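PDB 2DV6: nitrite reductase from Hyphomicrobium denitrificans, which probably reduces nitrite to nitric oxide with electrons taken from cytochrome c, using copper ions bound in its cupredoxin-type domains. Local coordinates for residues T56-E61 with Q129-N134; A25-T30 with E61-Q66; V199-T204 with L277-E282; V164-E169 with V205-K210; E316-E321 with G357-S362. All coordinates share one frame; numbering follows the deposited sequence.

Contact 1 (T56-E61 with Q129-N134); sequences TLVVHE and QVLPGN
Val59 and Val130 sit next to each other in the N-terminal cupredoxin domain, where strand 57-60 runs parallel to the end of strand 125-131 and borders its sheet. The tight part is the backbone around this buried pair. Leu131 N gives Val59 O a short, straight hydrogen bond (2.7 Å, 171°). Glu61 N follows with a hydrogen bond of 2.8 Å to Leu131 O. On the buried face Val59 CG1 meets Val130 CG2 at 4.2 Å, and Val59 also packs on Phe29 of the opposing sheet. Val130 CG1 lies anti to its own backbone N, and this places it 3.7 Å from Glu61 N.

The other face is more exposed. Val58 CG2 touches Leu131 CD1 at 3.7 Å, and the Gln129 chain passes by Thr56 CG2. The loose part lies past the strand ends, where a water links Glu61 OE1 to Gly133 N. The His60 ring closes this side: ND1 donates to Pro132 O at 3.3 Å, with the oxygen in the ring plane but ND1 well above the carbonyl plane.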
# COMPACT_ATOMS: atom_id res chain seq x y z
N THR A 56 -23.05 -8.96 -19.99
CA THR A 56 -23.91 -8.83 -21.14
C THR A 56 -24.20 -7.35 -21.32
O THR A 56 -24.61 -6.66 -20.38
CB THR A 56 -25.18 -9.66 -20.99
OG1 THR A 56 -24.79 -11.03 -20.79
CG2 THR A 56 -26.06 -9.57 -22.28
N LEU A 57 -23.90 -6.85 -22.52
CA LEU A 57 -24.12 -5.44 -22.82
C LEU A 57 -25.47 -5.35 -23.51
O LEU A 57 -25.61 -5.81 -24.65
CB LEU A 57 -22.99 -4.94 -23.72
CG LEU A 57 -21.54 -5.21 -23.26
CD1 LEU A 57 -20.54 -4.58 -24.19
CD2 LEU A 57 -21.36 -4.69 -21.83
N VAL A 58 -26.47 -4.82 -22.84
CA VAL A 58 -27.78 -4.77 -23.47
C VAL A 58 -28.12 -3.45 -24.13
O VAL A 58 -28.05 -2.37 -23.54
CB VAL A 58 -28.96 -5.56 -22.74
CG1 VAL A 58 -28.57 -6.18 -21.40
CG2 VAL A 58 -30.31 -4.81 -22.74
N VAL A 59 -28.52 -3.59 -25.38
CA VAL A 59 -28.57 -2.52 -26.33
C VAL A 59 -29.85 -2.68 -27.17
O VAL A 59 -30.47 -3.75 -27.18
CB VAL A 59 -27.25 -2.59 -27.14
CG1 VAL A 59 -27.42 -2.29 -28.60
CG2 VAL A 59 -26.17 -1.73 -26.42
N HIS A 60 -30.27 -1.60 -27.83
CA HIS A 60 -31.48 -1.62 -28.65
C HIS A 60 -31.15 -1.32 -30.10
O HIS A 60 -30.21 -0.56 -30.41
CB HIS A 60 -32.56 -0.67 -28.12
CG HIS A 60 -33.16 -1.14 -26.83
ND1 HIS A 60 -34.33 -1.86 -26.77
CD2 HIS A 60 -32.73 -1.01 -25.54
CE1 HIS A 60 -34.62 -2.13 -25.50
NE2 HIS A 60 -33.65 -1.65 -24.74
N GLU A 61 -31.89 -1.99 -30.98
CA GLU A 61 -31.73 -1.84 -32.41
C GLU A 61 -31.61 -0.37 -32.84
O GLU A 61 -32.42 0.45 -32.45
CB GLU A 61 -32.94 -2.48 -33.11
CG GLU A 61 -32.77 -2.49 -34.64
CD GLU A 61 -33.94 -3.16 -35.38
OE1 GLU A 61 -34.92 -3.60 -34.73
OE2 GLU A 61 -33.84 -3.23 -36.63
N GLN A 129 -26.49 -8.16 -26.32
CA GLN A 129 -27.84 -8.44 -26.76
C GLN A 129 -28.40 -7.18 -27.42
O GLN A 129 -28.57 -6.14 -26.76
CB GLN A 129 -28.73 -8.79 -25.58
CG GLN A 129 -28.65 -10.24 -25.10
CD GLN A 129 -29.50 -10.46 -23.84
OE1 GLN A 129 -30.30 -9.60 -23.43
NE2 GLN A 129 -29.30 -11.64 -23.21
N VAL A 130 -28.67 -7.26 -28.71
CA VAL A 130 -29.37 -6.18 -29.40
C VAL A 130 -30.87 -6.52 -29.37
O VAL A 130 -31.29 -7.50 -29.98
CB VAL A 130 -28.89 -6.01 -30.82
CG1 VAL A 130 -29.64 -4.86 -31.47
CG2 VAL A 130 -27.38 -5.78 -30.87
N LEU A 131 -31.65 -5.72 -28.64
CA LEU A 131 -33.08 -5.95 -28.49
C LEU A 131 -33.86 -5.07 -29.44
O LEU A 131 -33.38 -4.01 -29.83
CB LEU A 131 -33.54 -5.66 -27.06
CG LEU A 131 -32.97 -6.41 -25.85
CD1 LEU A 131 -33.35 -5.71 -24.55
CD2 LEU A 131 -33.47 -7.81 -25.81
N PRO A 132 -35.07 -5.51 -29.84
CA PRO A 132 -35.90 -4.61 -30.64
C PRO A 132 -36.50 -3.51 -29.77
O PRO A 132 -36.50 -3.60 -28.53
CB PRO A 132 -37.00 -5.54 -31.19
CG PRO A 132 -37.16 -6.57 -30.11
CD PRO A 132 -35.75 -6.82 -29.61
N GLY A 133 -37.02 -2.47 -30.40
CA GLY A 133 -37.73 -1.47 -29.63
C GLY A 133 -36.87 -0.30 -29.20
O GLY A 133 -35.75 -0.12 -29.68
N ASN A 134 -37.42 0.50 -28.31
CA ASN A 134 -36.71 1.64 -27.78
C ASN A 134 -36.31 1.43 -26.33
O ASN A 134 -37.01 0.78 -25.55
CB ASN A 134 -37.52 2.90 -27.98
CG ASN A 134 -37.57 3.34 -29.44
OD1 ASN A 134 -36.71 2.97 -30.27
ND2 ASN A 134 -38.58 4.13 -29.77
O HOH W 1 -36.76 -2.45 -33.17

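Contact 2 (A25-T30 with E61-Q66); sequences APVVFT and EGETVQ
Val27 and Gln66 carry the central polar pairing of this parallel ladder in the N-terminal cupredoxin domain. Gln66 N donates to Val27 O at 2.9 Å, almost straight at 176°. Phe29 N returns a bond of 2.9 Å to Gln66 O, so both backbone groups of Gln66 are used by the same neighbouring strand. A longer bond, 3.1 Å from Val27 N to Thr64 O, comes before them. Where the strands part, one water takes over: it accepts from Thr64 N and donates to Ala25 O.

The side chains then sort by face. Gln66 and Val28 lie alongside and point the same way, with Val28 CG1 3.9 Å from Gln66 NE2. That amide has its polar partners outside this pair, in Asn68 and Glu422. On the opposite face Val27 CG1 stands between its own backbone N and carbonyl carbon. There it reaches Val65 CG2 at 4.1 Å and Glu63 OE1 at 3.6 Å. The Glu63 carboxylate itself is held by Arg135 and by His60 N. Val65 CG1 meets the edge of the Phe29 ring, 4.1 Å from CD1. Val59 of strand 57-60 covers this apolar group.

The backbone bonds thus fix the strand pairing, while the polar ends of Glu63 and Gln66 tie the ladder to other parts of the protein and Val27, Val65 and Phe29 face strand 57-60 of the opposing sheet.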
# COMPACT_ATOMS: atom_id res chain seq x y z
N ALA A 25 -27.99 9.86 -27.56
CA ALA A 25 -26.51 9.84 -27.52
C ALA A 25 -26.05 8.37 -27.52
O ALA A 25 -26.89 7.49 -27.28
CB ALA A 25 -25.99 10.60 -26.26
N PRO A 26 -24.74 8.10 -27.82
CA PRO A 26 -24.26 6.69 -27.73
C PRO A 26 -24.48 6.11 -26.33
O PRO A 26 -24.45 6.86 -25.34
CB PRO A 26 -22.76 6.75 -28.09
CG PRO A 26 -22.40 8.20 -28.10
CD PRO A 26 -23.66 9.02 -28.26
N VAL A 27 -24.79 4.82 -26.28
CA VAL A 27 -24.79 4.06 -25.06
C VAL A 27 -23.34 3.57 -24.84
O VAL A 27 -22.71 2.99 -25.73
CB VAL A 27 -25.92 2.95 -25.05
CG1 VAL A 27 -25.79 2.03 -26.22
CG2 VAL A 27 -25.92 2.12 -23.72
N VAL A 28 -22.79 3.87 -23.67
CA VAL A 28 -21.35 3.70 -23.42
C VAL A 28 -21.14 2.60 -22.42
O VAL A 28 -21.78 2.60 -21.40
CB VAL A 28 -20.69 5.02 -22.94
CG1 VAL A 28 -19.19 4.83 -22.76
CG2 VAL A 28 -20.95 6.17 -23.95
N PHE A 29 -20.27 1.64 -22.72
CA PHE A 29 -19.93 0.56 -21.79
C PHE A 29 -18.45 0.62 -21.57
O PHE A 29 -17.70 0.72 -22.54
CB PHE A 29 -20.29 -0.83 -22.38
CG PHE A 29 -21.76 -1.00 -22.63
CD1 PHE A 29 -22.27 -0.85 -23.91
CD2 PHE A 29 -22.64 -1.19 -21.57
CE1 PHE A 29 -23.63 -0.97 -24.13
CE2 PHE A 29 -24.02 -1.32 -21.78
CZ PHE A 29 -24.51 -1.21 -23.05
N THR A 30 -18.02 0.56 -20.31
CA THR A 30 -16.59 0.47 -20.00
C THR A 30 -16.23 -0.91 -19.46
O THR A 30 -16.91 -1.41 -18.60
CB THR A 30 -16.15 1.62 -19.03
OG1 THR A 30 -16.44 2.86 -19.66
CG2 THR A 30 -14.65 1.53 -18.70
N GLU A 61 -31.89 -1.99 -30.98
CA GLU A 61 -31.73 -1.84 -32.41
C GLU A 61 -31.61 -0.37 -32.84
O GLU A 61 -32.42 0.45 -32.45
CB GLU A 61 -32.94 -2.48 -33.11
CG GLU A 61 -32.77 -2.49 -34.64
CD GLU A 61 -33.94 -3.16 -35.38
OE1 GLU A 61 -34.92 -3.60 -34.73
OE2 GLU A 61 -33.84 -3.23 -36.63
N GLY A 62 -30.60 -0.07 -33.64
CA GLY A 62 -30.35 1.29 -34.12
C GLY A 62 -29.49 2.19 -33.22
O GLY A 62 -29.11 3.29 -33.64
N GLU A 63 -29.21 1.75 -31.98
CA GLU A 63 -28.31 2.51 -31.08
C GLU A 63 -26.86 2.48 -31.57
O GLU A 63 -26.38 1.50 -32.13
CB GLU A 63 -28.41 2.01 -29.63
CG GLU A 63 -29.74 2.38 -28.92
CD GLU A 63 -29.80 1.90 -27.50
OE1 GLU A 63 -29.09 0.92 -27.19
OE2 GLU A 63 -30.55 2.48 -26.66
N THR A 64 -26.17 3.60 -31.37
CA THR A 64 -24.73 3.64 -31.54
C THR A 64 -24.12 3.18 -30.21
O THR A 64 -24.44 3.74 -29.15
CB THR A 64 -24.25 5.05 -31.87
OG1 THR A 64 -24.80 5.43 -33.13
CG2 THR A 64 -22.74 5.07 -31.99
N VAL A 65 -23.31 2.13 -30.26
CA VAL A 65 -22.81 1.48 -29.06
C VAL A 65 -21.35 1.83 -29.00
O VAL A 65 -20.62 1.60 -29.97
CB VAL A 65 -22.98 -0.07 -29.14
CG1 VAL A 65 -22.28 -0.79 -27.97
CG2 VAL A 65 -24.51 -0.45 -29.22
N GLN A 66 -20.93 2.40 -27.88
CA GLN A 66 -19.52 2.75 -27.68
C GLN A 66 -18.96 1.84 -26.60
O GLN A 66 -19.59 1.65 -25.56
CB GLN A 66 -19.34 4.23 -27.29
CG GLN A 66 -17.87 4.64 -26.98
CD GLN A 66 -17.75 6.07 -26.54
OE1 GLN A 66 -18.39 6.94 -27.11
NE2 GLN A 66 -16.91 6.34 -25.54
O HOH W 2 -27.54 5.97 -29.75

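Contact 3 (V199-T204 with L277-E282); sequences VRVGDT and LLVEPE
Val199 and Arg200 pair with Val279 and Glu280 as parallel strands of the second cupredoxin domain. Three backbone hydrogen bonds hold them. Val199 N donates to Leu278 O, Glu280 N to Val199 O at 2.8 Å (171°), and Val201 N to Glu280 O.

Apolar contacts lie on one face. Val199 CG2 meets Val279 CG2 at 3.8 Å and Leu277 CD2 at 4.1 Å. Val279 CG1 meets Val201 CG1 at 4.2 Å.

The type II turn from Arg200 to Asp203 is closed by Asp203 N donating to Arg200 O. Asp203 OD1 reinforces it, met by Arg200 N from above the carboxylate plane (3.0 Å).

The Arg200 chain bends at chi2 and brings NH1 to Val201 O at 3.0 Å, with the oxygen in the guanidinium plane. Glu282 lies over one guanidinium face. Its OE1 is 3.8 Å from Arg200 NH1, a long salt bridge with no N-H aimed at it. An alanine in place of Arg200 would probably leave Val201 O without this donor and the Glu282 carboxylate without its nearby positive charge.

Strand 197-200 borders its sheet, with strand 274-280 between it and strand 254-259. The turn leads on into strand 204-211 of the facing sheet. Asp203 OD2 is held by Arg159 and by Lys162 N, just before strand 163-178.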
# COMPACT_ATOMS: atom_id res chain seq x y z
N VAL A 199 -36.73 41.36 -17.23
CA VAL A 199 -37.19 42.70 -16.88
C VAL A 199 -36.57 43.62 -17.93
O VAL A 199 -35.81 43.15 -18.81
CB VAL A 199 -36.78 43.17 -15.42
CG1 VAL A 199 -37.32 42.22 -14.32
CG2 VAL A 199 -35.26 43.33 -15.28
N ARG A 200 -36.87 44.91 -17.79
CA ARG A 200 -36.49 45.94 -18.73
C ARG A 200 -35.55 46.91 -18.01
O ARG A 200 -35.74 47.14 -16.82
CB ARG A 200 -37.77 46.67 -19.14
CG ARG A 200 -37.62 47.72 -20.20
CD ARG A 200 -38.48 48.88 -19.75
NE ARG A 200 -38.78 49.84 -20.81
CZ ARG A 200 -38.24 51.04 -20.91
NH1 ARG A 200 -37.33 51.46 -20.03
NH2 ARG A 200 -38.62 51.82 -21.92
N VAL A 201 -34.54 47.46 -18.71
CA VAL A 201 -33.73 48.51 -18.10
C VAL A 201 -34.66 49.55 -17.48
O VAL A 201 -35.67 49.94 -18.10
CB VAL A 201 -32.86 49.37 -19.05
CG1 VAL A 201 -31.39 49.33 -18.67
CG2 VAL A 201 -33.22 49.26 -20.51
N GLY A 202 -34.31 50.01 -16.30
CA GLY A 202 -35.08 51.06 -15.65
C GLY A 202 -36.09 50.51 -14.66
O GLY A 202 -36.59 51.26 -13.81
N ASP A 203 -36.37 49.20 -14.76
CA ASP A 203 -37.31 48.55 -13.84
C ASP A 203 -36.74 48.53 -12.44
O ASP A 203 -35.53 48.60 -12.23
CB ASP A 203 -37.65 47.10 -14.26
CG ASP A 203 -38.69 47.02 -15.36
OD1 ASP A 203 -38.99 45.91 -15.86
OD2 ASP A 203 -39.23 48.08 -15.74
N THR A 204 -37.65 48.42 -11.49
CA THR A 204 -37.32 48.21 -10.11
C THR A 204 -37.83 46.83 -9.77
O THR A 204 -38.98 46.50 -10.06
CB THR A 204 -37.98 49.29 -9.22
OG1 THR A 204 -37.33 50.54 -9.45
CG2 THR A 204 -37.83 48.96 -7.78
N LEU A 277 -31.01 36.14 -15.54
CA LEU A 277 -31.80 37.33 -15.41
C LEU A 277 -31.49 38.16 -16.64
O LEU A 277 -30.34 38.63 -16.80
CB LEU A 277 -31.36 38.11 -14.18
CG LEU A 277 -32.02 39.42 -13.62
CD1 LEU A 277 -31.09 40.60 -13.49
CD2 LEU A 277 -33.41 39.82 -14.14
N LEU A 278 -32.50 38.35 -17.49
CA LEU A 278 -32.33 39.19 -18.64
C LEU A 278 -32.85 40.59 -18.29
O LEU A 278 -34.00 40.74 -17.87
CB LEU A 278 -33.09 38.62 -19.86
CG LEU A 278 -33.14 39.56 -21.11
CD1 LEU A 278 -31.76 39.91 -21.69
CD2 LEU A 278 -34.03 39.02 -22.26
N VAL A 279 -32.00 41.60 -18.48
CA VAL A 279 -32.42 43.01 -18.45
C VAL A 279 -32.42 43.54 -19.89
O VAL A 279 -31.37 43.86 -20.45
CB VAL A 279 -31.55 43.89 -17.52
CG1 VAL A 279 -32.08 45.35 -17.49
CG2 VAL A 279 -31.50 43.27 -16.09
N GLU A 280 -33.61 43.60 -20.48
CA GLU A 280 -33.80 44.00 -21.87
C GLU A 280 -33.37 45.45 -22.08
O GLU A 280 -33.56 46.30 -21.18
CB GLU A 280 -35.29 43.86 -22.24
CG GLU A 280 -35.81 42.41 -22.36
CD GLU A 280 -37.08 42.29 -23.22
OE1 GLU A 280 -37.49 43.29 -23.84
OE2 GLU A 280 -37.67 41.19 -23.29
N PRO A 281 -32.79 45.76 -23.26
CA PRO A 281 -32.61 47.17 -23.59
C PRO A 281 -33.97 47.82 -23.82
O PRO A 281 -34.98 47.11 -24.02
CB PRO A 281 -31.81 47.15 -24.89
CG PRO A 281 -32.09 45.82 -25.51
CD PRO A 281 -32.25 44.88 -24.31
N GLU A 282 -34.01 49.14 -23.76
CA GLU A 282 -35.21 49.93 -24.05
C GLU A 282 -35.99 49.39 -25.27
O GLU A 282 -37.20 49.14 -25.17
CB GLU A 282 -34.82 51.38 -24.30
CG GLU A 282 -35.68 52.43 -23.61
CD GLU A 282 -34.89 53.22 -22.56
OE1 GLU A 282 -34.16 52.59 -21.75
OE2 GLU A 282 -35.00 54.47 -22.54

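Contact 4 (V164-E169 with V205-K210); sequences VRIDLE and VELHLK
Arg165 lies flat on His208 on the outer face of a parallel strand pair in the second cupredoxin domain. From CB its chain leaves with CG anti to the backbone N, then bends at chi2 and chi3 to fold over the ring. CG is 3.7 Å from His208 CD2, and CD passes the same carbon. CZ lies over the ring centre, 3.4 Å from His208 NE2. The two tips lie over different parts of the ring: NH1 is 3.3 Å from His208 CG, at its CB end, and NH2 is 3.3 Å from His208 CE1. The planes differ by 3°, a parallel stack of guanidinium on imidazole. NH1 also bridges to Asp167 OD1 at 2.9 Å, which helps fix the rotation of the group.

The ring is held at both nitrogens. NE2 donates to Glu206 OE1 at 2.7 Å (172°), and ND1 binds Glu243. An alanine in place of His208 would probably leave the guanidinium without the surface it lies on and Glu206 OE1 without its N-H.

Lys210 NZ makes a long salt bridge to Asp167 OD1 and donates to a water that Arg165 NH1 reaches weakly. On the inner face Leu207 CD1 packs on Leu168 CD1 at 3.7 Å, and Ile166 CD1 on Val205 CG1 at 3.6 Å.

Five backbone bonds join the two strands. Strand 204-211 lies between strand 163-178 and strand 243-249, and the inner face turns toward strand 197-200 of the other sheet.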
# COMPACT_ATOMS: atom_id res chain seq x y z
N VAL A 164 -41.47 45.50 -10.64
CA VAL A 164 -41.79 44.10 -10.94
C VAL A 164 -41.55 43.24 -9.68
O VAL A 164 -40.45 43.29 -9.12
CB VAL A 164 -40.89 43.60 -12.13
CG1 VAL A 164 -41.08 42.10 -12.41
CG2 VAL A 164 -41.19 44.41 -13.39
N ARG A 165 -42.56 42.48 -9.24
CA ARG A 165 -42.43 41.57 -8.08
C ARG A 165 -41.92 40.23 -8.58
O ARG A 165 -42.53 39.62 -9.46
CB ARG A 165 -43.77 41.31 -7.37
CG ARG A 165 -43.62 40.94 -5.88
CD ARG A 165 -44.38 39.65 -5.34
NE ARG A 165 -44.93 39.99 -4.02
CZ ARG A 165 -44.97 39.27 -2.90
NH1 ARG A 165 -44.47 38.05 -2.79
NH2 ARG A 165 -45.53 39.82 -1.83
N ILE A 166 -40.82 39.77 -8.00
CA ILE A 166 -40.34 38.43 -8.25
C ILE A 166 -40.35 37.63 -6.97
O ILE A 166 -39.92 38.10 -5.90
CB ILE A 166 -38.93 38.43 -8.89
CG1 ILE A 166 -39.00 39.09 -10.26
CG2 ILE A 166 -38.37 37.00 -9.00
CD1 ILE A 166 -37.63 39.45 -10.87
N ASP A 167 -40.85 36.40 -7.08
CA ASP A 167 -40.79 35.41 -6.02
C ASP A 167 -39.79 34.31 -6.36
O ASP A 167 -39.81 33.79 -7.49
CB ASP A 167 -42.16 34.77 -5.84
CG ASP A 167 -43.15 35.70 -5.11
OD1 ASP A 167 -43.16 35.69 -3.84
OD2 ASP A 167 -43.93 36.39 -5.81
N LEU A 168 -38.93 33.98 -5.39
CA LEU A 168 -38.04 32.81 -5.47
C LEU A 168 -38.18 32.05 -4.19
O LEU A 168 -38.33 32.64 -3.10
CB LEU A 168 -36.59 33.25 -5.63
CG LEU A 168 -36.19 33.96 -6.93
CD1 LEU A 168 -34.73 34.36 -6.83
CD2 LEU A 168 -36.44 33.03 -8.09
N GLU A 169 -38.17 30.73 -4.32
CA GLU A 169 -38.15 29.86 -3.16
C GLU A 169 -36.88 29.02 -3.27
O GLU A 169 -36.55 28.57 -4.38
CB GLU A 169 -39.36 28.95 -3.23
CG GLU A 169 -39.56 28.18 -1.99
CD GLU A 169 -40.64 27.10 -2.14
OE1 GLU A 169 -40.96 26.49 -1.11
OE2 GLU A 169 -41.14 26.86 -3.27
N VAL A 205 -36.96 46.00 -9.21
CA VAL A 205 -37.32 44.64 -8.91
C VAL A 205 -37.57 44.55 -7.43
O VAL A 205 -36.75 45.01 -6.62
CB VAL A 205 -36.21 43.63 -9.30
CG1 VAL A 205 -36.55 42.23 -8.77
CG2 VAL A 205 -35.98 43.62 -10.81
N GLU A 206 -38.69 43.95 -7.07
CA GLU A 206 -38.95 43.71 -5.68
C GLU A 206 -38.90 42.21 -5.51
O GLU A 206 -39.80 41.49 -5.94
CB GLU A 206 -40.30 44.28 -5.26
CG GLU A 206 -40.60 44.09 -3.80
CD GLU A 206 -42.02 44.58 -3.42
OE1 GLU A 206 -42.86 43.73 -3.07
OE2 GLU A 206 -42.27 45.80 -3.49
N LEU A 207 -37.84 41.73 -4.88
CA LEU A 207 -37.63 40.30 -4.75
C LEU A 207 -38.14 39.77 -3.42
O LEU A 207 -37.75 40.26 -2.36
CB LEU A 207 -36.13 39.98 -4.91
CG LEU A 207 -35.96 38.46 -4.72
CD1 LEU A 207 -35.98 37.75 -6.06
CD2 LEU A 207 -34.77 38.17 -3.94
N HIS A 208 -39.00 38.76 -3.46
CA HIS A 208 -39.33 38.02 -2.24
C HIS A 208 -38.71 36.64 -2.30
O HIS A 208 -39.12 35.78 -3.10
CB HIS A 208 -40.86 37.92 -2.03
CG HIS A 208 -41.52 39.26 -1.91
ND1 HIS A 208 -42.12 39.69 -0.75
CD2 HIS A 208 -41.63 40.28 -2.80
CE1 HIS A 208 -42.59 40.91 -0.93
NE2 HIS A 208 -42.31 41.29 -2.16
N LEU A 209 -37.73 36.45 -1.43
CA LEU A 209 -37.04 35.17 -1.32
C LEU A 209 -37.49 34.41 -0.11
O LEU A 209 -37.25 34.85 1.03
CB LEU A 209 -35.51 35.37 -1.28
CG LEU A 209 -34.65 34.07 -1.48
CD1 LEU A 209 -33.20 34.42 -1.66
CD2 LEU A 209 -34.73 33.16 -0.29
N LYS A 210 -38.12 33.25 -0.33
CA LYS A 210 -38.51 32.35 0.76
C LYS A 210 -37.60 31.12 0.85
O LYS A 210 -37.30 30.48 -0.17
CB LYS A 210 -39.96 31.90 0.59
CG LYS A 210 -41.01 33.04 0.68
CD LYS A 210 -42.44 32.47 0.86
CE LYS A 210 -43.50 33.57 1.00
NZ LYS A 210 -43.69 34.32 -0.30
O HOH W 3 -44.37 36.87 0.36
O HOH W 4 -41.35 34.27 -2.59

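Contact 5 (E316-E321 with G357-S362); sequences EKLINE and GPNFTS
Leu318 and Glu321, at the Schellman motif that ends helix 315-319, pack against Pro358, Asn359 and Phe360. These belong to the loop that leaves strand 348-357 in the C-terminal cupredoxin domain. Glu321 is the C-prime residue, with positive phi (62°). Its N binds Leu318 O at 3.2 Å, and Lys322 N binds Lys317 O.

No hydrogen bond crosses between the two segments. The touch is by stacking and packing. The Glu321 chain is extended beyond CG and lays its carboxylate on the Asn359 amide, their planes 17° apart. Glu321 CG is 3.6 Å from Asn359 ND2, and Glu321 CD is 4.0 Å from Asn359 CG. Leu318 CD2 meets Pro358 CG at 3.8 Å, the two side chains crossing at about a right angle. Pro358 follows a cis peptide bond and also packs on helix 265-270, which carries the copper ligand His268.

The polar ends have other partners. Glu321 OE2 pairs with Arg420 of the third subunit. Asn359 ND2 binds Tyr300 OH of its own chain and Ser419 OG of the third subunit, and that serine also reaches Leu318 O. The stacked pair therefore lies at a subunit interface, where the third subunit supplies partners to both groups.

Phe360 completes the contact. Its ring edge faces the backbone of Glu321, with CZ 3.5 Å from Glu321 O and the oxygen in the ring plane.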
# COMPACT_ATOMS: atom_id res chain seq x y z
N GLU A 316 -13.15 17.54 -1.79
CA GLU A 316 -11.79 17.55 -2.37
C GLU A 316 -11.89 17.73 -3.90
O GLU A 316 -11.14 18.51 -4.52
CB GLU A 316 -11.04 16.25 -2.02
CG GLU A 316 -9.59 16.20 -2.55
CD GLU A 316 -9.47 15.80 -4.03
OE1 GLU A 316 -8.53 16.32 -4.69
OE2 GLU A 316 -10.28 14.97 -4.55
N LYS A 317 -12.85 17.04 -4.53
CA LYS A 317 -13.01 17.17 -5.98
C LYS A 317 -13.55 18.55 -6.35
O LYS A 317 -13.07 19.15 -7.30
CB LYS A 317 -13.93 16.07 -6.54
CG LYS A 317 -13.29 14.67 -6.63
CD LYS A 317 -14.39 13.66 -7.12
CE LYS A 317 -13.91 12.17 -7.06
NZ LYS A 317 -14.88 11.32 -7.85
N LEU A 318 -14.55 19.04 -5.60
CA LEU A 318 -15.03 20.42 -5.78
C LEU A 318 -13.92 21.45 -5.68
O LEU A 318 -13.74 22.25 -6.58
CB LEU A 318 -16.07 20.78 -4.72
CG LEU A 318 -17.20 21.79 -4.90
CD1 LEU A 318 -17.52 22.42 -3.50
CD2 LEU A 318 -17.14 22.82 -6.05
N ILE A 319 -13.18 21.48 -4.58
CA ILE A 319 -12.27 22.59 -4.44
C ILE A 319 -11.06 22.47 -5.32
O ILE A 319 -10.43 23.48 -5.61
CB ILE A 319 -11.77 22.86 -3.02
CG1 ILE A 319 -11.18 21.60 -2.41
CG2 ILE A 319 -12.81 23.70 -2.22
CD1 ILE A 319 -10.02 21.92 -1.56
N ASN A 320 -10.74 21.24 -5.75
CA ASN A 320 -9.62 21.04 -6.69
C ASN A 320 -10.06 20.92 -8.15
O ASN A 320 -9.25 20.58 -9.01
CB ASN A 320 -8.72 19.89 -6.25
CG ASN A 320 -8.01 20.20 -4.93
OD1 ASN A 320 -7.47 21.31 -4.76
ND2 ASN A 320 -8.02 19.27 -4.01
N GLU A 321 -11.33 21.23 -8.43
CA GLU A 321 -11.80 21.34 -9.82
C GLU A 321 -11.66 20.00 -10.59
O GLU A 321 -11.11 19.96 -11.69
CB GLU A 321 -11.15 22.54 -10.55
CG GLU A 321 -11.44 23.89 -9.82
CD GLU A 321 -10.81 25.13 -10.50
OE1 GLU A 321 -10.68 25.16 -11.75
OE2 GLU A 321 -10.49 26.10 -9.77
N GLY A 357 -21.51 26.92 -13.46
CA GLY A 357 -20.19 26.41 -13.10
C GLY A 357 -20.33 25.38 -12.00
O GLY A 357 -21.08 24.43 -12.17
N PRO A 358 -19.65 25.58 -10.84
CA PRO A 358 -18.92 26.81 -10.41
C PRO A 358 -17.61 27.19 -11.13
O PRO A 358 -17.22 28.34 -11.05
CB PRO A 358 -18.65 26.57 -8.91
CG PRO A 358 -18.66 25.06 -8.76
CD PRO A 358 -19.65 24.55 -9.78
N ASN A 359 -16.98 26.26 -11.86
CA ASN A 359 -15.57 26.42 -12.24
C ASN A 359 -15.15 26.48 -13.71
O ASN A 359 -14.15 27.14 -14.03
CB ASN A 359 -14.73 25.34 -11.52
CG ASN A 359 -14.79 25.51 -10.02
OD1 ASN A 359 -14.69 26.65 -9.53
ND2 ASN A 359 -14.98 24.40 -9.26
N PHE A 360 -15.89 25.82 -14.60
CA PHE A 360 -15.39 25.59 -15.95
C PHE A 360 -15.97 26.52 -17.01
O PHE A 360 -17.18 26.73 -17.10
CB PHE A 360 -15.54 24.12 -16.38
CG PHE A 360 -14.61 23.21 -15.65
CD1 PHE A 360 -13.40 22.85 -16.21
CD2 PHE A 360 -14.89 22.82 -14.33
CE1 PHE A 360 -12.52 22.01 -15.50
CE2 PHE A 360 -14.03 22.02 -13.63
CZ PHE A 360 -12.83 21.62 -14.20
N THR A 361 -15.06 27.07 -17.80
CA THR A 361 -15.37 27.77 -18.96
C THR A 361 -15.97 26.89 -20.08
O THR A 361 -15.34 25.86 -20.40
CB THR A 361 -14.14 28.54 -19.36
OG1 THR A 361 -13.61 29.44 -18.25
CG2 THR A 361 -14.23 29.30 -20.64
N SER A 362 -17.17 27.19 -20.58
CA SER A 362 -17.77 26.41 -21.64
C SER A 362 -17.37 26.90 -23.02
O SER A 362 -17.21 28.12 -23.25
CB SER A 362 -19.29 26.48 -21.52
OG SER A 362 -19.86 25.72 -22.55

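In the fold
From the N terminus, strand 27-36 opens contact 2 and strand 57-60 opens contact 1. Contact 2 then closes at 61-66 and contact 1 at 129-134. The two cross along the chain, share Glu61 and touch through Val59 and Val65, so they tie both sheets of the N-terminal domain. The second domain repeats the pattern. Contact 4 opens at 164-169, contact 3 opens at 199-204, contact 4 closes at 205-210 and contact 3 at 277-282. They touch through Val199 and Val205 and join that domain's two facing sheets. These two pairs lie on opposite sides of the chain's centre. Contact 5 follows in series and joins the end of helix 315-319 to the loop after strand 348-357 in the third domain.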